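Uncharacterized Thioredoxin-like protein (Aeropyrum pernix, PDB 3HA9) is of unknown function but has a thioredoxin-like fold and probably acts as a thiol-disulfide oxidoreductase or antioxidant protein. Local coordinates at residues Val53-Leu58 with Thr148-Gly153; Ile131-Ile136 with Leu144-Thr149. One frame throughout, in Å; residues are numbered along the deposited sequence.

Overall arrangement
Contact 2 and one side of contact 1 (148-153) come from the C-terminal part of the thioredoxin-like fold, and the contact centres are about 10 Å apart. In contact 2 (131-136 with 144-149) strands 133-138 and 143-148 form the hairpin at one edge of the mixed sheet. The chain leaves through T148 and T149, which both contacts share, and enters helix 152-161, whose start packs on helix 52-65 in contact 1. The partner there, 53-58, lies far earlier in the chain, directly after C52. M55 and P150 both touch I134, and M55 also meets D132, so helix, linker and hairpin pack together beside the C49-C52 disulfide, whose CxxC spacing is consistent with a thioredoxin-type redox site.

Contact 1 of 2, residues Val53-Leu58 with Thr148-Gly153; sequences VYMADL and TTPSLG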
loop_
_atom_site.group_PDB
_atom_site.type_symbol
_atom_site.label_atom_id
_atom_site.label_comp_id
_atom_site.label_asym_id
_atom_site.label_seq_id
_atom_site.Cartn_x
_atom_site.Cartn_y
_atom_site.Cartn_z
ATOM N N VAL A 53 -11.044 -0.879 -9.681
ATOM C CA VAL A 53 -10.919 -1.661 -10.911
ATOM C C VAL A 53 -10.036 -0.921 -11.926
ATOM O O VAL A 53 -9.140 -1.531 -12.554
ATOM C CB VAL A 53 -12.310 -2.032 -11.505
ATOM C CG1 VAL A 53 -12.161 -2.739 -12.849
ATOM C CG2 VAL A 53 -13.075 -2.932 -10.510
ATOM N N TYR A 54 -10.300 0.376 -12.104
ATOM C CA TYR A 54 -9.462 1.185 -12.992
ATOM C C TYR A 54 -8.028 1.293 -12.442
ATOM O O TYR A 54 -7.055 1.182 -13.200
ATOM C CB TYR A 54 -10.065 2.583 -13.244
ATOM C CG TYR A 54 -9.116 3.478 -14.007
ATOM C CD1 TYR A 54 -8.795 3.201 -15.338
ATOM C CD2 TYR A 54 -8.502 4.578 -13.393
ATOM C CE1 TYR A 54 -7.898 3.998 -16.043
ATOM C CE2 TYR A 54 -7.609 5.382 -14.093
ATOM C CZ TYR A 54 -7.314 5.087 -15.420
ATOM O OH TYR A 54 -6.431 5.867 -16.135
ATOM N N MET A 55 -7.882 1.532 -11.135
ATOM C CA MET A 55 -6.518 1.574 -10.568
ATOM C C MET A 55 -5.767 0.262 -10.808
ATOM O O MET A 55 -4.573 0.268 -11.100
ATOM C CB MET A 55 -6.521 1.925 -9.057
ATOM C CG MET A 55 -5.108 2.165 -8.482
ATOM S SD MET A 55 -4.072 3.412 -9.326
ATOM C CE MET A 55 -5.102 4.809 -9.084
ATOM N N ALA A 56 -6.462 -0.869 -10.693
ATOM C CA ALA A 56 -5.805 -2.157 -10.909
ATOM C C ALA A 56 -5.295 -2.243 -12.352
ATOM O O ALA A 56 -4.183 -2.706 -12.604
ATOM C CB ALA A 56 -6.756 -3.317 -10.595
ATOM N N ASP A 57 -6.105 -1.739 -13.274
ATOM C CA ASP A 57 -5.725 -1.666 -14.695
ATOM C C ASP A 57 -4.397 -0.912 -14.880
ATOM O O ASP A 57 -3.484 -1.409 -15.547
ATOM C CB ASP A 57 -6.877 -1.058 -15.503
ATOM C CG ASP A 57 -6.536 -0.866 -16.983
ATOM O OD1 ASP A 57 -6.973 -1.699 -17.807
ATOM O OD2 ASP A 57 -5.848 0.128 -17.325
ATOM N N LEU A 58 -4.273 0.242 -14.224
ATOM C CA LEU A 58 -3.052 1.049 -14.305
ATOM C C LEU A 58 -1.827 0.365 -13.731
ATOM O O LEU A 58 -0.769 0.369 -14.352
ATOM C CB LEU A 58 -3.240 2.411 -13.638
ATOM C CG LEU A 58 -4.274 3.336 -14.254
ATOM C CD1 LEU A 58 -4.054 4.753 -13.727
ATOM C CD2 LEU A 58 -4.159 3.309 -15.787
ATOM N N THR A 148 -4.913 10.115 -3.106
ATOM C CA THR A 148 -6.066 9.361 -3.586
ATOM C C THR A 148 -6.136 9.396 -5.113
ATOM O O THR A 148 -5.894 10.436 -5.736
ATOM C CB THR A 148 -7.384 9.891 -2.975
ATOM O OG1 THR A 148 -7.361 9.690 -1.559
ATOM C CG2 THR A 148 -8.566 9.137 -3.528
ATOM N N THR A 149 -6.435 8.233 -5.691
ATOM C CA THR A 149 -6.685 8.072 -7.129
ATOM C C THR A 149 -5.792 8.947 -8.027
ATOM O O THR A 149 -6.301 9.830 -8.734
ATOM C CB THR A 149 -8.194 8.291 -7.479
ATOM O OG1 THR A 149 -8.596 9.621 -7.102
ATOM C CG2 THR A 149 -9.078 7.259 -6.766
ATOM N N PRO A 150 -4.460 8.723 -7.994
ATOM C CA PRO A 150 -3.616 9.457 -8.946
ATOM C C PRO A 150 -3.871 8.998 -10.380
ATOM O O PRO A 150 -4.240 7.847 -10.598
ATOM C CB PRO A 150 -2.197 9.065 -8.526
ATOM C CG PRO A 150 -2.357 7.749 -7.834
ATOM C CD PRO A 150 -3.650 7.868 -7.099
ATOM N N SER A 151 -3.672 9.889 -11.351
ATOM C CA SER A 151 -3.835 9.529 -12.754
ATOM C C SER A 151 -2.637 8.732 -13.270
ATOM O O SER A 151 -1.584 8.710 -12.631
ATOM C CB SER A 151 -3.986 10.794 -13.589
ATOM O OG SER A 151 -2.763 11.516 -13.605
ATOM N N LEU A 152 -2.796 8.090 -14.433
ATOM C CA LEU A 152 -1.688 7.364 -15.071
ATOM C C LEU A 152 -0.499 8.292 -15.324
ATOM O O LEU A 152 0.652 7.910 -15.098
ATOM C CB LEU A 152 -2.132 6.708 -16.395
ATOM C CG LEU A 152 -1.065 5.923 -17.164
ATOM C CD1 LEU A 152 -0.409 4.867 -16.275
ATOM C CD2 LEU A 152 -1.644 5.278 -18.437
ATOM N N GLY A 153 -0.797 9.499 -15.808
ATOM C CA GLY A 153 0.211 10.523 -16.046
ATOM C C GLY A 153 1.029 10.850 -14.810
ATOM O O GLY A 153 2.257 10.979 -14.888
HETATM O O HOH W 1 -5.544 8.212 -15.454
#
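M55 and T149 stand 7.4 Å apart between their CA atoms, and L58 and L152 close to 6.5 Å (CA to CA), so helix 52-65 comes nearer to the linker as the latter turns into helix 152-161. The segment 53-58 is helical throughout, whereas T149 to S151 is irregular. S151 takes the N-cap position of the last helix; its side chain caps a backbone N and its own N bonds E154 OE2, consistent with a capping box. L58 points one methyl at that helix start: CD1 lies 3.6 Å from L152 N, while CD2 rests against the leucine's CB and both of its methyls. One turn earlier M55 reaches across with its terminal methyl. CG is anti to the backbone N (chi1 -172°) and the chain bends at the next two torsions; CE ends 3.5 Å from P150 O and also touches P150 CD, the two side chains crossing at about a right angle. In thioredoxin-like folds the helix after the CxxC motif and the C-terminal helix pack on the same side of the central sheet, and here the linker from the edge strand packs against helix 52-65 just before helix 152-161 begins. M55 on W43 and P150 on I134 continue the apolar packing down to the sheet, and M55 also lies against the carboxyl group of D132. At the outer margin a water links the segments: Y54 OH lies 2.6 Å from it, with the water near the ring plane, and L152 N donates to it over 2.9 Å. L58 CG sits over one face of the Y54 ring, displaced toward the rim.

Contact 2 of 2, residues Ile131-Ile136 with Leu144-Thr149; sequences IDYIVI and LYAGTT
Strands 133-138 and 143-148 pair here as an antiparallel hairpin at the edge of the central mixed sheet; the axes of 133-136 and 145-148 approach to 4.6 Å. I134 and G147 form a hydrogen-bonded pair through two backbone bonds, I134 N to G147 O and G147 N to I134 O, and I136 N donates to Y145 O. A classic beta bulge follows, where L144 and Y145 both face I136: L144 N donates to I136 O over 2.8 Å, while the bond from Y145 N is weak at 3.5 Å. Y133 lays its ring across G147, with G147 O 3.5 Å above one face and offset toward the rim; T148 OG1, hydrogen-bonded to S130 OG, lies in plane at the ring edge, 3.3 Å from Y133 CD1. Y133 OH reaches on to A146 CB at 3.5 Å. An alanine in place of Y133 would probably leave G147 and the A146 methyl without their aromatic cover. Beyond the strand, T149 N donates to D132 O, and T149 CG2 lies against D132 OD2. S51 OG binds that same oxygen and W43 NE1 binds OD1, so the buried carboxyl group of D132 is held at both oxygens beside the CxxC helix.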
loop_
_atom_site.group_PDB
_atom_site.type_symbol
_atom_site.label_atom_id
_atom_site.label_comp_id
_atom_site.label_asym_id
_atom_site.label_seq_id
_atom_site.Cartn_x
_atom_site.Cartn_y
_atom_site.Cartn_z
ATOM N N ILE A 131 -10.430 4.766 0.028
ATOM C CA ILE A 131 -10.312 3.336 -0.276
ATOM C C ILE A 131 -9.648 3.054 -1.632
ATOM O O ILE A 131 -9.719 1.940 -2.137
ATOM C CB ILE A 131 -11.698 2.627 -0.213
ATOM C CG1 ILE A 131 -12.657 3.249 -1.225
ATOM C CG2 ILE A 131 -12.267 2.695 1.211
ATOM C CD1 ILE A 131 -13.991 2.512 -1.344
ATOM N N ASP A 132 -9.005 4.064 -2.213
ATOM C CA ASP A 132 -8.202 3.878 -3.426
ATOM C C ASP A 132 -7.061 4.877 -3.320
ATOM O O ASP A 132 -7.071 5.947 -3.938
ATOM C CB ASP A 132 -9.053 4.069 -4.695
ATOM C CG ASP A 132 -8.320 3.684 -5.983
ATOM O OD1 ASP A 132 -7.110 3.385 -5.935
ATOM O OD2 ASP A 132 -8.952 3.733 -7.077
ATOM N N TYR A 133 -6.062 4.513 -2.526
ATOM C CA TYR A 133 -5.031 5.463 -2.122
ATOM C C TYR A 133 -3.682 4.838 -2.367
ATOM O O TYR A 133 -3.478 3.668 -2.077
ATOM C CB TYR A 133 -5.212 5.806 -0.624
ATOM C CG TYR A 133 -4.303 6.912 -0.100
ATOM C CD1 TYR A 133 -4.679 8.256 -0.198
ATOM C CD2 TYR A 133 -3.085 6.603 0.521
ATOM C CE1 TYR A 133 -3.854 9.260 0.291
ATOM C CE2 TYR A 133 -2.233 7.615 1.003
ATOM C CZ TYR A 133 -2.639 8.934 0.888
ATOM O OH TYR A 133 -1.825 9.938 1.349
ATOM N N ILE A 134 -2.758 5.636 -2.893
ATOM C CA ILE A 134 -1.469 5.150 -3.370
ATOM C C ILE A 134 -0.348 5.837 -2.593
ATOM O O ILE A 134 -0.373 7.060 -2.421
ATOM C CB ILE A 134 -1.332 5.467 -4.897
ATOM C CG1 ILE A 134 -2.233 4.537 -5.734
ATOM C CG2 ILE A 134 0.136 5.431 -5.367
ATOM C CD1 ILE A 134 -1.706 3.111 -5.865
ATOM N N VAL A 135 0.592 5.054 -2.067
ATOM C CA VAL A 135 1.876 5.592 -1.569
ATOM C C VAL A 135 3.013 4.985 -2.395
ATOM O O VAL A 135 3.152 3.758 -2.461
ATOM C CB VAL A 135 2.097 5.265 -0.076
ATOM C CG1 VAL A 135 3.423 5.880 0.433
ATOM C CG2 VAL A 135 0.934 5.785 0.744
ATOM N N ILE A 136 3.830 5.835 -3.016
ATOM C CA ILE A 136 5.003 5.346 -3.757
ATOM C C ILE A 136 6.265 5.735 -2.999
ATOM O O ILE A 136 6.433 6.908 -2.655
ATOM C CB ILE A 136 5.063 5.911 -5.185
ATOM C CG1 ILE A 136 3.762 5.592 -5.922
ATOM C CG2 ILE A 136 6.282 5.333 -5.938
ATOM C CD1 ILE A 136 3.637 6.267 -7.289
ATOM N N LEU A 144 7.688 9.356 -2.768
ATOM C CA LEU A 144 7.697 9.998 -4.075
ATOM C C LEU A 144 6.320 10.531 -4.462
ATOM O O LEU A 144 6.199 11.433 -5.302
ATOM C CB LEU A 144 8.216 9.011 -5.117
ATOM C CG LEU A 144 9.724 8.852 -5.349
ATOM C CD1 LEU A 144 10.622 9.341 -4.199
ATOM C CD2 LEU A 144 10.089 7.410 -5.805
ATOM N N TYR A 145 5.287 9.951 -3.857
ATOM C CA TYR A 145 3.900 10.382 -4.017
ATOM C C TYR A 145 3.039 9.694 -2.955
ATOM O O TYR A 145 3.268 8.517 -2.639
ATOM C CB TYR A 145 3.361 10.004 -5.412
ATOM C CG TYR A 145 1.896 10.307 -5.581
ATOM C CD1 TYR A 145 1.468 11.568 -5.995
ATOM C CD2 TYR A 145 0.927 9.333 -5.303
ATOM C CE1 TYR A 145 0.110 11.850 -6.141
ATOM C CE2 TYR A 145 -0.414 9.609 -5.438
ATOM C CZ TYR A 145 -0.821 10.866 -5.853
ATOM O OH TYR A 145 -2.170 11.120 -5.983
ATOM N N ALA A 146 2.065 10.412 -2.408
ATOM C CA ALA A 146 0.973 9.763 -1.673
ATOM C C ALA A 146 -0.302 10.538 -1.931
ATOM O O ALA A 146 -0.343 11.755 -1.749
ATOM C CB ALA A 146 1.265 9.699 -0.196
ATOM N N GLY A 147 -1.345 9.842 -2.362
ATOM C CA GLY A 147 -2.596 10.517 -2.641
ATOM C C GLY A 147 -3.690 9.598 -3.121
ATOM O O GLY A 147 -3.440 8.449 -3.501
ATOM N N THR A 148 -4.913 10.115 -3.106
ATOM C CA THR A 148 -6.066 9.361 -3.586
ATOM C C THR A 148 -6.136 9.396 -5.113
ATOM O O THR A 148 -5.894 10.436 -5.736
ATOM C CB THR A 148 -7.384 9.891 -2.975
ATOM O OG1 THR A 148 -7.361 9.690 -1.559
ATOM C CG2 THR A 148 -8.566 9.137 -3.528
ATOM N N THR A 149 -6.435 8.233 -5.691
ATOM C CA THR A 149 -6.685 8.072 -7.129
ATOM C C THR A 149 -5.792 8.947 -8.027
ATOM O O THR A 149 -6.301 9.830 -8.734
ATOM C CB THR A 149 -8.194 8.291 -7.479
ATOM O OG1 THR A 149 -8.596 9.621 -7.102
ATOM C CG2 THR A 149 -9.078 7.259 -6.766
#